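Glycerol-3-phosphate dehydrogenase [NAD(P)+] (Coxiella burnetii, PDB 3K96) probably catalyses the NAD(P)H-dependent reduction of dihydroxyacetone phosphate to sn-glycerol 3-phosphate, the precursor of bacterial phospholipids. Local coordinates at residues 217-222 against 325-330; 224-229 against 233-238; 238-243 against 272-277. One frame throughout, in Å; residues are numbered along the deposited sequence.

Contact 1: 217-222 against 325-330; sequences NILAIA and MPLTFQ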
loop_
_atom_site.group_PDB
_atom_site.type_symbol
_atom_site.label_atom_id
_atom_site.label_comp_id
_atom_site.label_asym_id
_atom_site.label_seq_id
_atom_site.Cartn_x
_atom_site.Cartn_y
_atom_site.Cartn_z
ATOM N N ASN A 217 -9.776 4.661 -7.794
ATOM C CA ASN A 217 -11.110 4.310 -7.307
ATOM C C ASN A 217 -11.664 3.043 -7.928
ATOM O O ASN A 217 -12.509 2.392 -7.344
ATOM C CB ASN A 217 -12.093 5.436 -7.525
ATOM C CG ASN A 217 -11.865 6.594 -6.587
ATOM O OD1 ASN A 217 -11.345 6.436 -5.472
ATOM N ND2 ASN A 217 -12.287 7.765 -7.014
ATOM N N ILE A 218 -11.206 2.732 -9.128
ATOM C CA ILE A 218 -11.561 1.507 -9.803
ATOM C C ILE A 218 -10.934 0.359 -8.987
ATOM O O ILE A 218 -11.571 -0.669 -8.711
ATOM C CB ILE A 218 -10.951 1.460 -11.224
ATOM C CG1 ILE A 218 -11.451 2.645 -12.096
ATOM C CG2 ILE A 218 -11.258 0.110 -11.871
ATOM C CD1 ILE A 218 -10.707 2.780 -13.448
ATOM N N LEU A 219 -9.685 0.548 -8.586
ATOM C CA LEU A 219 -8.983 -0.472 -7.786
ATOM C C LEU A 219 -9.610 -0.588 -6.391
ATOM O O LEU A 219 -9.654 -1.677 -5.817
ATOM C CB LEU A 219 -7.485 -0.190 -7.728
ATOM C CG LEU A 219 -6.854 -0.106 -9.132
ATOM C CD1 LEU A 219 -5.348 0.199 -9.079
ATOM C CD2 LEU A 219 -7.107 -1.380 -9.925
ATOM N N ALA A 220 -10.122 0.524 -5.870
ATOM C CA ALA A 220 -10.803 0.526 -4.580
ATOM C C ALA A 220 -12.059 -0.338 -4.657
ATOM O O ALA A 220 -12.386 -1.045 -3.720
ATOM C CB ALA A 220 -11.156 1.965 -4.165
ATOM N N ILE A 221 -12.763 -0.279 -5.788
ATOM C CA ILE A 221 -13.941 -1.109 -5.958
ATOM C C ILE A 221 -13.503 -2.570 -6.010
ATOM O O ILE A 221 -14.085 -3.405 -5.320
ATOM C CB ILE A 221 -14.742 -0.754 -7.197
ATOM C CG1 ILE A 221 -15.345 0.658 -7.064
ATOM C CG2 ILE A 221 -15.871 -1.771 -7.415
ATOM C CD1 ILE A 221 -16.136 1.075 -8.324
ATOM N N ALA A 222 -12.459 -2.859 -6.783
ATOM C CA ALA A 222 -11.946 -4.225 -6.912
ATOM C C ALA A 222 -11.527 -4.803 -5.564
ATOM O O ALA A 222 -11.925 -5.908 -5.206
ATOM C CB ALA A 222 -10.770 -4.269 -7.894
ATOM N N MET A 325 -5.585 -3.758 -19.027
ATOM C CA MET A 325 -5.841 -3.380 -17.645
ATOM C C MET A 325 -6.849 -4.378 -17.119
ATOM O O MET A 325 -8.047 -4.121 -17.157
ATOM C CB MET A 325 -6.413 -1.949 -17.583
ATOM C CG MET A 325 -5.552 -0.929 -18.295
ATOM S SD MET A 325 -6.104 0.755 -17.952
ATOM C CE MET A 325 -5.744 0.825 -16.184
ATOM N N PRO A 326 -6.355 -5.537 -16.642
ATOM C CA PRO A 326 -7.200 -6.649 -16.189
ATOM C C PRO A 326 -8.152 -6.348 -15.054
ATOM O O PRO A 326 -9.301 -6.785 -15.120
ATOM C CB PRO A 326 -6.199 -7.754 -15.775
ATOM C CG PRO A 326 -4.832 -7.277 -16.194
ATOM C CD PRO A 326 -4.913 -5.851 -16.637
ATOM N N LEU A 327 -7.705 -5.654 -14.007
ATOM C CA LEU A 327 -8.622 -5.338 -12.914
ATOM C C LEU A 327 -9.749 -4.427 -13.388
ATOM O O LEU A 327 -10.919 -4.675 -13.082
ATOM C CB LEU A 327 -7.941 -4.751 -11.671
ATOM C CG LEU A 327 -7.261 -5.785 -10.757
ATOM C CD1 LEU A 327 -6.101 -6.480 -11.459
ATOM C CD2 LEU A 327 -6.802 -5.150 -9.442
ATOM N N THR A 328 -9.397 -3.392 -14.142
ATOM C CA THR A 328 -10.387 -2.433 -14.645
ATOM C C THR A 328 -11.402 -3.127 -15.537
ATOM O O THR A 328 -12.583 -2.854 -15.459
ATOM C CB THR A 328 -9.701 -1.322 -15.444
ATOM O OG1 THR A 328 -8.775 -0.642 -14.582
ATOM C CG2 THR A 328 -10.731 -0.364 -16.023
ATOM N N PHE A 329 -10.928 -4.045 -16.372
ATOM C CA PHE A 329 -11.827 -4.763 -17.254
ATOM C C PHE A 329 -12.769 -5.683 -16.497
ATOM O O PHE A 329 -13.938 -5.779 -16.860
ATOM C CB PHE A 329 -11.056 -5.517 -18.331
ATOM C CG PHE A 329 -10.597 -4.639 -19.445
ATOM C CD1 PHE A 329 -10.863 -4.973 -20.765
ATOM C CD2 PHE A 329 -9.956 -3.423 -19.176
ATOM C CE1 PHE A 329 -10.451 -4.130 -21.807
ATOM C CE2 PHE A 329 -9.549 -2.595 -20.195
ATOM C CZ PHE A 329 -9.795 -2.946 -21.518
ATOM N N GLN A 330 -12.276 -6.357 -15.458
ATOM C CA GLN A 330 -13.139 -7.234 -14.658
ATOM C C GLN A 330 -14.191 -6.412 -13.934
ATOM O O GLN A 330 -15.356 -6.789 -13.897
ATOM C CB GLN A 330 -12.342 -8.048 -13.648
ATOM C CG GLN A 330 -11.559 -9.196 -14.234
ATOM C CD GLN A 330 -12.441 -10.349 -14.688
ATOM O OE1 GLN A 330 -13.387 -10.167 -15.452
ATOM N NE2 GLN A 330 -12.118 -11.552 -14.220
#

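Contact 2: 224-229 against 233-238; sequences GISDGL and SNARAA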
loop_
_atom_site.group_PDB
_atom_site.type_symbol
_atom_site.label_atom_id
_atom_site.label_comp_id
_atom_site.label_asym_id
_atom_site.label_seq_id
_atom_site.Cartn_x
_atom_site.Cartn_y
_atom_site.Cartn_z
ATOM N N GLY A 224 -12.428 -3.718 -2.707
ATOM C CA GLY A 224 -13.604 -3.746 -1.862
ATOM C C GLY A 224 -14.371 -5.049 -2.074
ATOM O O GLY A 224 -14.860 -5.673 -1.110
ATOM N N ILE A 225 -14.484 -5.462 -3.339
ATOM C CA ILE A 225 -15.190 -6.683 -3.690
ATOM C C ILE A 225 -14.526 -7.899 -3.032
ATOM O O ILE A 225 -15.207 -8.735 -2.460
ATOM C CB ILE A 225 -15.270 -6.877 -5.221
ATOM C CG1 ILE A 225 -16.173 -5.796 -5.837
ATOM C CG2 ILE A 225 -15.837 -8.251 -5.551
ATOM C CD1 ILE A 225 -16.170 -5.758 -7.332
ATOM N N SER A 226 -13.202 -7.983 -3.118
ATOM C CA SER A 226 -12.434 -9.063 -2.489
ATOM C C SER A 226 -12.704 -9.092 -0.978
ATOM O O SER A 226 -12.938 -10.160 -0.397
ATOM C CB SER A 226 -10.945 -8.871 -2.772
ATOM O OG SER A 226 -10.155 -9.927 -2.239
ATOM N N ASP A 227 -12.707 -7.928 -0.337
ATOM C CA ASP A 227 -12.983 -7.870 1.088
ATOM C C ASP A 227 -14.427 -8.287 1.397
ATOM O O ASP A 227 -14.689 -8.946 2.403
ATOM C CB ASP A 227 -12.702 -6.491 1.655
ATOM C CG ASP A 227 -11.208 -6.183 1.772
ATOM O OD1 ASP A 227 -10.365 -7.104 1.609
ATOM O OD2 ASP A 227 -10.886 -5.004 2.049
ATOM N N GLY A 228 -15.351 -7.893 0.534
ATOM C CA GLY A 228 -16.744 -8.241 0.690
ATOM C C GLY A 228 -16.891 -9.747 0.599
ATOM O O GLY A 228 -17.743 -10.337 1.244
ATOM N N LEU A 229 -16.066 -10.366 -0.217
ATOM C CA LEU A 229 -16.061 -11.824 -0.336
ATOM C C LEU A 229 -15.227 -12.432 0.796
ATOM O O LEU A 229 -15.073 -13.643 0.856
ATOM C CB LEU A 229 -15.459 -12.235 -1.678
ATOM C CG LEU A 229 -16.257 -11.940 -2.953
ATOM C CD1 LEU A 229 -15.356 -11.922 -4.200
ATOM C CD2 LEU A 229 -17.412 -12.981 -3.088
ATOM N N SER A 233 -6.711 -10.294 3.819
ATOM C CA SER A 233 -5.707 -9.264 3.647
ATOM C C SER A 233 -4.579 -9.593 2.688
ATOM O O SER A 233 -4.079 -8.689 2.023
ATOM C CB SER A 233 -5.149 -8.864 4.993
ATOM O OG SER A 233 -6.205 -8.319 5.747
ATOM N N ASN A 234 -4.191 -10.867 2.612
ATOM C CA ASN A 234 -3.149 -11.293 1.676
ATOM C C ASN A 234 -3.631 -11.059 0.250
ATOM O O ASN A 234 -2.892 -10.514 -0.589
ATOM C CB ASN A 234 -2.790 -12.791 1.839
ATOM C CG ASN A 234 -2.058 -13.104 3.146
ATOM O OD1 ASN A 234 -1.540 -12.195 3.837
ATOM N ND2 ASN A 234 -1.992 -14.400 3.491
ATOM N N ALA A 235 -4.861 -11.491 -0.032
ATOM C CA ALA A 235 -5.443 -11.326 -1.364
ATOM C C ALA A 235 -5.594 -9.819 -1.711
ATOM O O ALA A 235 -5.365 -9.409 -2.850
ATOM C CB ALA A 235 -6.787 -12.041 -1.468
ATOM N N ARG A 236 -5.948 -9.012 -0.733
ATOM C CA ARG A 236 -6.090 -7.581 -0.986
ATOM C C ARG A 236 -4.746 -6.992 -1.367
ATOM O O ARG A 236 -4.671 -6.223 -2.293
ATOM C CB ARG A 236 -6.677 -6.855 0.218
ATOM C CG ARG A 236 -6.830 -5.350 -0.000
ATOM C CD ARG A 236 -7.572 -4.692 1.109
ATOM N NE ARG A 236 -6.845 -4.738 2.359
ATOM C CZ ARG A 236 -7.315 -4.282 3.519
ATOM N NH1 ARG A 236 -8.523 -3.756 3.586
ATOM N NH2 ARG A 236 -6.571 -4.348 4.613
ATOM N N ALA A 237 -3.675 -7.377 -0.679
ATOM C CA ALA A 237 -2.346 -6.839 -0.972
ATOM C C ALA A 237 -1.902 -7.261 -2.364
ATOM O O ALA A 237 -1.314 -6.480 -3.098
ATOM C CB ALA A 237 -1.316 -7.296 0.089
ATOM N N ALA A 238 -2.193 -8.503 -2.730
ATOM C CA ALA A 238 -1.851 -9.003 -4.058
ATOM C C ALA A 238 -2.604 -8.191 -5.144
ATOM O O ALA A 238 -2.049 -7.875 -6.194
ATOM C CB ALA A 238 -2.181 -10.483 -4.166
HETATM O O HOH W 1 -8.758 -7.642 4.056
#

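Contact 3: 238-243 against 272-277; sequences ALITRG and LTCTDN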
loop_
_atom_site.group_PDB
_atom_site.type_symbol
_atom_site.label_atom_id
_atom_site.label_comp_id
_atom_site.label_asym_id
_atom_site.label_seq_id
_atom_site.Cartn_x
_atom_site.Cartn_y
_atom_site.Cartn_z
ATOM N N ALA A 238 -2.193 -8.503 -2.730
ATOM C CA ALA A 238 -1.851 -9.003 -4.058
ATOM C C ALA A 238 -2.604 -8.191 -5.144
ATOM O O ALA A 238 -2.049 -7.875 -6.194
ATOM C CB ALA A 238 -2.181 -10.483 -4.166
ATOM N N LEU A 239 -3.871 -7.883 -4.898
ATOM C CA LEU A 239 -4.669 -7.076 -5.834
ATOM C C LEU A 239 -4.176 -5.623 -5.896
ATOM O O LEU A 239 -4.184 -5.010 -6.963
ATOM C CB LEU A 239 -6.158 -7.105 -5.468
ATOM C CG LEU A 239 -6.843 -8.482 -5.653
ATOM C CD1 LEU A 239 -8.250 -8.529 -5.047
ATOM C CD2 LEU A 239 -6.888 -8.824 -7.114
ATOM N N ILE A 240 -3.744 -5.069 -4.772
ATOM C CA ILE A 240 -3.182 -3.703 -4.797
ATOM C C ILE A 240 -1.901 -3.716 -5.658
ATOM O O ILE A 240 -1.674 -2.840 -6.502
ATOM C CB ILE A 240 -2.905 -3.185 -3.368
ATOM C CG1 ILE A 240 -4.239 -2.900 -2.655
ATOM C CG2 ILE A 240 -2.055 -1.926 -3.413
ATOM C CD1 ILE A 240 -4.120 -2.548 -1.103
ATOM N N THR A 241 -1.085 -4.752 -5.477
ATOM C CA THR A 241 0.133 -4.876 -6.233
ATOM C C THR A 241 -0.200 -4.960 -7.727
ATOM O O THR A 241 0.424 -4.282 -8.540
ATOM C CB THR A 241 0.939 -6.092 -5.776
ATOM O OG1 THR A 241 1.262 -5.958 -4.385
ATOM C CG2 THR A 241 2.207 -6.225 -6.578
ATOM N N ARG A 242 -1.174 -5.784 -8.099
ATOM C CA ARG A 242 -1.553 -5.890 -9.516
ATOM C C ARG A 242 -2.151 -4.595 -10.015
ATOM O O ARG A 242 -1.967 -4.216 -11.160
ATOM C CB ARG A 242 -2.554 -7.007 -9.772
ATOM C CG ARG A 242 -1.988 -8.389 -9.611
ATOM C CD ARG A 242 -2.795 -9.348 -10.464
ATOM N NE ARG A 242 -2.673 -8.986 -11.885
ATOM C CZ ARG A 242 -3.354 -9.567 -12.869
ATOM N NH1 ARG A 242 -3.174 -9.157 -14.122
ATOM N NH2 ARG A 242 -4.222 -10.553 -12.606
ATOM N N GLY A 243 -2.887 -3.926 -9.151
ATOM C CA GLY A 243 -3.477 -2.665 -9.502
ATOM C C GLY A 243 -2.436 -1.650 -9.917
ATOM O O GLY A 243 -2.590 -0.982 -10.927
ATOM N N LEU A 272 -4.269 4.159 0.654
ATOM C CA LEU A 272 -5.292 4.791 1.479
ATOM C C LEU A 272 -6.679 4.379 1.050
ATOM O O LEU A 272 -7.492 3.909 1.867
ATOM C CB LEU A 272 -5.208 6.326 1.375
ATOM C CG LEU A 272 -6.401 7.075 2.001
ATOM C CD1 LEU A 272 -6.407 6.878 3.524
ATOM C CD2 LEU A 272 -6.376 8.563 1.656
ATOM N N THR A 273 -6.947 4.498 -0.248
ATOM C CA THR A 273 -8.294 4.267 -0.760
ATOM C C THR A 273 -8.701 2.794 -0.786
ATOM O O THR A 273 -9.892 2.478 -0.670
ATOM C CB THR A 273 -8.465 4.871 -2.150
ATOM O OG1 THR A 273 -7.934 6.215 -2.149
ATOM C CG2 THR A 273 -9.945 4.885 -2.551
ATOM N N CYS A 274 -7.723 1.907 -0.936
ATOM C CA CYS A 274 -8.012 0.474 -0.957
ATOM C C CYS A 274 -8.142 -0.163 0.437
ATOM O O CYS A 274 -8.562 -1.307 0.555
ATOM C CB CYS A 274 -6.952 -0.255 -1.762
ATOM S SG CYS A 274 -7.051 0.085 -3.528
ATOM N N THR A 275 -7.791 0.564 1.491
ATOM C CA THR A 275 -7.866 0.004 2.819
ATOM C C THR A 275 -8.743 0.770 3.805
ATOM O O THR A 275 -8.983 0.286 4.885
ATOM C CB THR A 275 -6.461 -0.102 3.436
ATOM O OG1 THR A 275 -5.889 1.206 3.540
ATOM C CG2 THR A 275 -5.550 -0.980 2.580
ATOM N N ASP A 276 -9.264 1.934 3.449
ATOM C CA ASP A 276 -10.000 2.696 4.439
ATOM C C ASP A 276 -11.531 2.527 4.455
ATOM O O ASP A 276 -12.153 2.362 3.416
ATOM C CB ASP A 276 -9.708 4.164 4.243
ATOM C CG ASP A 276 -9.742 4.910 5.536
ATOM O OD1 ASP A 276 -8.749 4.786 6.300
ATOM O OD2 ASP A 276 -10.727 5.624 5.786
ATOM N N ASN A 277 -12.124 2.597 5.648
ATOM C CA ASN A 277 -13.592 2.552 5.797
ATOM C C ASN A 277 -14.225 3.780 5.175
ATOM O O ASN A 277 -15.350 3.716 4.714
ATOM C CB ASN A 277 -14.024 2.535 7.281
ATOM C CG ASN A 277 -15.572 2.733 7.467
ATOM O OD1 ASN A 277 -16.024 3.735 8.037
ATOM N ND2 ASN A 277 -16.363 1.799 6.949
#

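Contact 1: 217-222 against 325-330
Leu-219 and Leu-327 meet at about a right angle, methyl against methyl: CD2 of Leu-219 lies 3.8 Å from CD2 of Leu-327 and also rests on the Leu-327 CB. The same Leu-327 CD2 reaches along helix 206-228 to the CB of Ala-222, a looser touch at 4.3 Å. One turn of helix back, Ile-218 slants across Thr-328. Ile-218 CG2, set anti to the backbone N by the first torsion, lies 3.8 Å from the hydroxyl OG1 of Thr-328, while Ile-218 CD1 at the end of the longer branch comes near Thr-328 CG2 at 4.1 Å. These two short helical segments belong to the all-helical C-terminal domain of the glycerol-3-phosphate dehydrogenase fold, and their axes pass 9.5 Å apart at an angle of 68°. In all 205 Å² is buried between them, mostly by aliphatic groups. The Thr-328 hydroxyl is not left to the isoleucine methyls. Glu-246 of helix 233-253 takes its OG1 through one carboxylate oxygen and the backbone N of Leu-327 through the other, joining the first turn of helix 326-336 to helix 233-253. Ile-218 also packs on Thr-311 and Val-314 of helix 307-320.

Contact 2: 224-229 against 233-238
Asp-227 and Arg-236 carry most of this contact, with Ser-226 third. The arginine side chain starts with CG anti to the backbone N and runs out extended, which lays CD beside the carboxylate of Asp-227; the bend at chi3 (66°) then turns NE and the guanidinium. Arg-236 CD is 3.5 Å from Asp-227 OD2 and nearly as close to OD1. Beyond the bend, NH1 of Arg-236 stands 3.1 Å from Asp-227 OD2 in a salt bridge, but the hydrogen bond within it is weak, bent to 131° at the hydrogen. The position of OD2 is somewhat doubtful, and with it these distances and the bend of the bond. NH1 alone of the Arg-236 nitrogens bonds to the carboxylate, so the pairing is single and not two-pronged; the carboxylate and guanidinium planes are 66° apart. OD2 also forms a salt bridge with Arg-282, the stronger partner of the aspartate. The other oxygen, OD1, accepts from a water at 3.0 Å; this water also donates to OG of Ser-233 and sits over one face of the Arg-236 guanidinium. Ser-226 adds a modest touch, its OG lying 4.1 Å from the CB of Ala-235.

The two segments flank the short turn 229-232, making an alpha-alpha hairpin of helices 206-228 and 233-253. The second starts at the dimer interface, where the N atoms of Ser-233 and Asn-234 bond to the carboxylate of Glu-167 of the second subunit. With two arginines drawn to one carboxylate, the negative charge of Asp-227 is probably well stabilised and offsets the closeness of the two guanidinium groups.

Contact 3: 238-243 against 272-277
Ile-240 reaches across to Cys-274, and the meeting is entirely apolar. With CG1 anti to its own carbonyl carbon and the chain then extended (chi2 172°), the isoleucine brings CD1 to within 3.7 Å of the CB of Cys-274. CG1 behind it follows at 3.9 Å from the same Cys-274 CB, and the sulfur SG lies farther off, 4.2 Å from Ile-240 CG1. The cysteine is therefore met along its CB flank more than at its thiol. A lesser touch is made by Thr-275, whose methyl CG2 stands 4.3 Å from Ile-240 CD1.

Two threonine hydroxyls find their partners outside the contact. That of Thr-275 bonds back to the O of Val-271, four residues earlier, leaving the methyl for the isoleucine. Next door, Thr-273 OG1 bonds to the O of Asp-269 and to NZ of Lys-216, the predicted proton acceptor.

Further packing comes from helix 206-228, where Thr-223 touches Cys-274, and from the second subunit, whose Gly-268 and Ala-175 pack on Thr-241 and Ala-238.

Helix-on-helix packing of this sort belongs to the helical C-terminal domain of the family. Here it joins helix 233-253 to helix 264-275, which carries Asp-269 and leads on to Ser-279, both predicted to bind sn-glycerol 3-phosphate.

After the N-terminal nucleotide-binding part, the chain enters helix 206-228, which supplies the first segments of contacts 1 and 2. Contact 2 closes at once, over the short turn into helix 233-253. Contact 3 follows in series: it starts from Ala-238, the residue it shares with contact 2, and closes a loop of mostly helical residues at helix 264-275. Contact 1 closes last, when helix 326-336 returns to helix 206-228, so both others nest inside its loop. Neighbouring contacts also touch directly: Leu-219 packs on Gly-243, Arg-236 on Thr-275. Together they tie four helices of the C-terminal domain, and contacts 2 and 3 also meet the second subunit.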